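XisI protein-like (PDB 2NLV) belongs to the XisI family, whose namesake acts with XisF and XisH in the site-specific recombination of cyanobacterial nitrogen-fixation genes, and probably serves a related role. Local coordinates at the interface of chains A and B. Residues are numbered along the deposited sequence; one frame, centred on the assembly and turned at random. Chains: chain A/B, XisI protein-like.

Contacts 1 and 2 are neighbouring patches of one two-fold symmetric interface, the centres of their C-alpha atoms about 6 Å apart. Both use strand 29-36 of chain B, and they share A:His41, B:Leu33 and B:Ile34. Contact 1 is a network of side-chain hydrogen bonds around a carboxylate of chain A; contact 2 binds a backbone N-H of the same chain B strand. The asymmetric contacts occur twice, with the chains exchanged, while the two Ile34 side chains meet each other near the two-fold axis. Such complementarity would suit a specific dimer, although the structure alone does not prove one in the cell.

Contact 1: the interface of chains A and B. Residues chain A 41, 61, 63, 72; chain B 30, 32-34.
Both oxygens of the A:Asp63 carboxylate, on strand 60-65, are gripped by donors, and one of these comes from chain B. The amide NE2 of B:Gln32 reaches OD2 of A:Asp63 at 2.9 Å, from above the carboxylate plane, while NE2 of A:Gln72 meets OD2 nearly along its C-O axis. The other oxygen, OD1, takes ND1 of A:His41 (2.7 Å) and NE2 of A:His61 from opposite faces of the carboxylate, each bond lying in its imidazole plane. The short, stiff aspartate suits this place, holding both oxygens among donors from strands 41-47, 60-65 and 68-74 and from chain B. These donors resist its rotation and probably ease its charge, which lies near that of B:Glu30.

B:Gln32 suits the crossing because its extended chain ends in an amide that donates. Its CB lies over one face of the A:His41 ring, toward the rim, and the chain then passes along the CE1/ND1 side, amide and imidazole planes 27° apart. The second N-H of B:Gln32 is positioned from its own chain, NE2 bonding OE1 of B:Glu30 at 3.0 Å. That same OE1 is linked through a water to A:Gln72.

With CG beside its backbone N (chi1 -54°), A:His41 points its ring between A:Asp63 and the chain B strand. The ring's NE2 holds a water that also bonds the backbone N of B:Leu33. The neighbouring ring carbon, CD2 of A:His41, packs 3.8 Å from CG1 of B:Ile34.

Contact 2: the interface of chains A and B. Residues chain A 34, 36, 39, 41; chain B 33-35.
The end of strand 29-36 of chain A, the loop that follows it and the start of strand 41-47 meet strand 29-36 of chain B. A direct hydrogen bond across is made by the carboxylate of A:Asp36, whose OD2 accepts the backbone N of B:Leu35 at 2.8 Å in an almost straight bond (176° at H). The donor approaches from above the carboxylate plane. Aspartate suits this place because its two oxygens can serve the partner's backbone and A:Arg39 together. Its CG stands anti to its own backbone N (chi1 178°), which carries the carboxylate toward the chain B strand.

A:Arg39 holds that carboxylate from its own side. NE of A:Arg39 forms a salt bridge at 2.7 Å with OD2 of A:Asp36, which accepts through its syn lone pair and lies in the guanidinium plane, while the backbone N of A:Arg39 bonds OD1. The carboxylate is thereby fixed for its partner, and the arginine probably steadies its negative charge.

Bends at chi2 and chi3 fold the arginine chain over the partner strand. Methyl CD1 of B:Leu35 lies over the centre of one guanidinium face, 3.8 Å from CZ of A:Arg39, an apolar cover suited to a flat cation whose edge is engaged by the aspartate. Farther along, A:Ile34 and B:Ile34 cross at about a right angle; being branched at CB, they offer a methyl close to the backbone, and CG2 of A:Ile34 touches CG2 of B:Ile34 at 3.6 Å.

Contact 1: the interface of chains A and B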
# COMPACT_ATOMS: atom_id res chain seq x y z
N HIS A 41 -1.25 3.19 7.98
CA HIS A 41 -1.28 2.14 6.99
C HIS A 41 0.13 1.67 6.74
O HIS A 41 1.01 2.48 6.42
CB HIS A 41 -1.91 2.64 5.66
CG HIS A 41 -3.26 3.26 5.80
ND1 HIS A 41 -4.36 2.58 6.27
CD2 HIS A 41 -3.70 4.50 5.47
CE1 HIS A 41 -5.42 3.39 6.21
NE2 HIS A 41 -5.04 4.56 5.72
N HIS A 61 -0.01 -6.56 5.04
CA HIS A 61 -0.55 -5.21 5.25
C HIS A 61 -1.18 -5.18 6.64
O HIS A 61 -2.03 -6.01 6.97
CB HIS A 61 -1.59 -4.94 4.18
CG HIS A 61 -2.30 -3.63 4.24
ND1 HIS A 61 -2.94 -3.13 3.13
CD2 HIS A 61 -2.52 -2.71 5.23
CE1 HIS A 61 -3.51 -1.97 3.41
NE2 HIS A 61 -3.29 -1.69 4.68
N ASP A 63 -3.12 -2.22 9.24
CA ASP A 63 -3.60 -0.88 9.59
C ASP A 63 -3.68 -0.77 11.10
O ASP A 63 -3.76 -1.76 11.78
CB ASP A 63 -4.94 -0.59 8.99
CG ASP A 63 -4.92 -0.69 7.46
OD1 ASP A 63 -4.02 -0.05 6.85
OD2 ASP A 63 -5.81 -1.36 6.92
N GLN A 72 -4.63 -7.17 7.30
CA GLN A 72 -5.43 -7.09 6.09
C GLN A 72 -5.00 -8.01 4.99
O GLN A 72 -5.78 -8.30 4.10
CB GLN A 72 -5.45 -5.66 5.53
CG GLN A 72 -5.92 -4.58 6.54
CD GLN A 72 -7.41 -4.44 6.65
OE1 GLN A 72 -8.16 -5.38 6.43
NE2 GLN A 72 -7.86 -3.24 7.06
N GLU B 30 -13.40 -0.02 2.86
CA GLU B 30 -12.66 1.15 3.26
C GLU B 30 -11.87 1.69 2.06
O GLU B 30 -11.14 0.97 1.41
CB GLU B 30 -11.69 0.86 4.43
CG GLU B 30 -11.03 2.14 4.98
CD GLU B 30 -9.95 1.92 6.03
OE1 GLU B 30 -9.55 0.76 6.30
OE2 GLU B 30 -9.50 2.97 6.59
N GLN B 32 -8.76 3.77 1.32
CA GLN B 32 -7.54 4.20 2.03
C GLN B 32 -6.69 5.07 1.13
O GLN B 32 -6.52 4.83 -0.07
CB GLN B 32 -6.70 3.01 2.48
CG GLN B 32 -7.44 1.97 3.32
CD GLN B 32 -6.56 0.85 3.78
OE1 GLN B 32 -5.46 0.66 3.29
NE2 GLN B 32 -7.02 0.14 4.81
N LEU B 33 -6.13 6.10 1.75
CA LEU B 33 -5.13 6.94 1.16
C LEU B 33 -3.86 6.70 1.94
O LEU B 33 -3.82 6.88 3.17
CB LEU B 33 -5.58 8.40 1.24
CG LEU B 33 -4.69 9.45 0.59
CD1 LEU B 33 -4.63 9.28 -0.94
CD2 LEU B 33 -5.16 10.88 1.00
N ILE B 34 -2.80 6.32 1.24
CA ILE B 34 -1.56 5.90 1.89
C ILE B 34 -0.48 6.79 1.31
O ILE B 34 -0.16 6.76 0.13
CB ILE B 34 -1.28 4.42 1.62
CG1 ILE B 34 -2.48 3.53 2.04
CG2 ILE B 34 0.01 4.01 2.35
CD1 ILE B 34 -2.26 2.03 1.90
O HOH W 1 -6.81 6.46 4.69
O HOH W 2 -10.42 -1.75 6.82

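Contact 2: the interface of chains A and B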
# COMPACT_ATOMS: atom_id res chain seq x y z
N ILE A 34 6.08 0.43 2.88
CA ILE A 34 5.15 1.53 2.72
C ILE A 34 4.58 1.81 4.10
O ILE A 34 3.66 1.09 4.55
CB ILE A 34 4.04 1.23 1.70
CG1 ILE A 34 4.63 0.83 0.35
CG2 ILE A 34 3.13 2.44 1.55
CD1 ILE A 34 3.71 0.54 -0.73
N ASP A 36 2.90 4.61 6.35
CA ASP A 36 2.21 5.88 6.61
C ASP A 36 1.79 5.96 8.06
O ASP A 36 0.83 5.35 8.47
CB ASP A 36 1.05 5.98 5.64
CG ASP A 36 0.24 7.21 5.84
OD1 ASP A 36 0.44 7.98 6.82
OD2 ASP A 36 -0.56 7.44 4.92
N ARG A 39 -1.72 8.19 8.83
CA ARG A 39 -2.99 7.47 8.57
C ARG A 39 -2.96 6.02 9.04
O ARG A 39 -3.98 5.31 9.01
CB ARG A 39 -3.43 7.53 7.09
CG ARG A 39 -3.99 8.92 6.72
CD ARG A 39 -3.67 9.36 5.27
NE ARG A 39 -2.24 9.58 5.17
CZ ARG A 39 -1.59 10.73 5.42
NH1 ARG A 39 -2.23 11.88 5.68
NH2 ARG A 39 -0.27 10.75 5.40
N HIS A 41 -1.25 3.19 7.98
CA HIS A 41 -1.28 2.14 6.99
C HIS A 41 0.13 1.67 6.74
O HIS A 41 1.01 2.48 6.42
CB HIS A 41 -1.91 2.64 5.66
CG HIS A 41 -3.26 3.26 5.80
ND1 HIS A 41 -4.36 2.58 6.27
CD2 HIS A 41 -3.70 4.50 5.47
CE1 HIS A 41 -5.42 3.39 6.21
NE2 HIS A 41 -5.04 4.56 5.72
N LEU B 33 -6.13 6.10 1.75
CA LEU B 33 -5.13 6.94 1.16
C LEU B 33 -3.86 6.70 1.94
O LEU B 33 -3.82 6.88 3.17
CB LEU B 33 -5.58 8.40 1.24
CG LEU B 33 -4.69 9.45 0.59
CD1 LEU B 33 -4.63 9.28 -0.94
CD2 LEU B 33 -5.16 10.88 1.00
N ILE B 34 -2.80 6.32 1.24
CA ILE B 34 -1.56 5.90 1.89
C ILE B 34 -0.48 6.79 1.31
O ILE B 34 -0.16 6.76 0.13
CB ILE B 34 -1.28 4.42 1.62
CG1 ILE B 34 -2.48 3.53 2.04
CG2 ILE B 34 0.01 4.01 2.35
CD1 ILE B 34 -2.26 2.03 1.90
N LEU B 35 0.10 7.60 2.18
CA LEU B 35 1.11 8.55 1.78
C LEU B 35 2.37 8.32 2.63
O LEU B 35 2.41 8.74 3.79
CB LEU B 35 0.59 9.98 1.95
CG LEU B 35 -0.83 10.27 1.39
CD1 LEU B 35 -1.28 11.66 1.79
CD2 LEU B 35 -0.87 10.06 -0.13
O HOH W 3 -6.81 6.46 4.69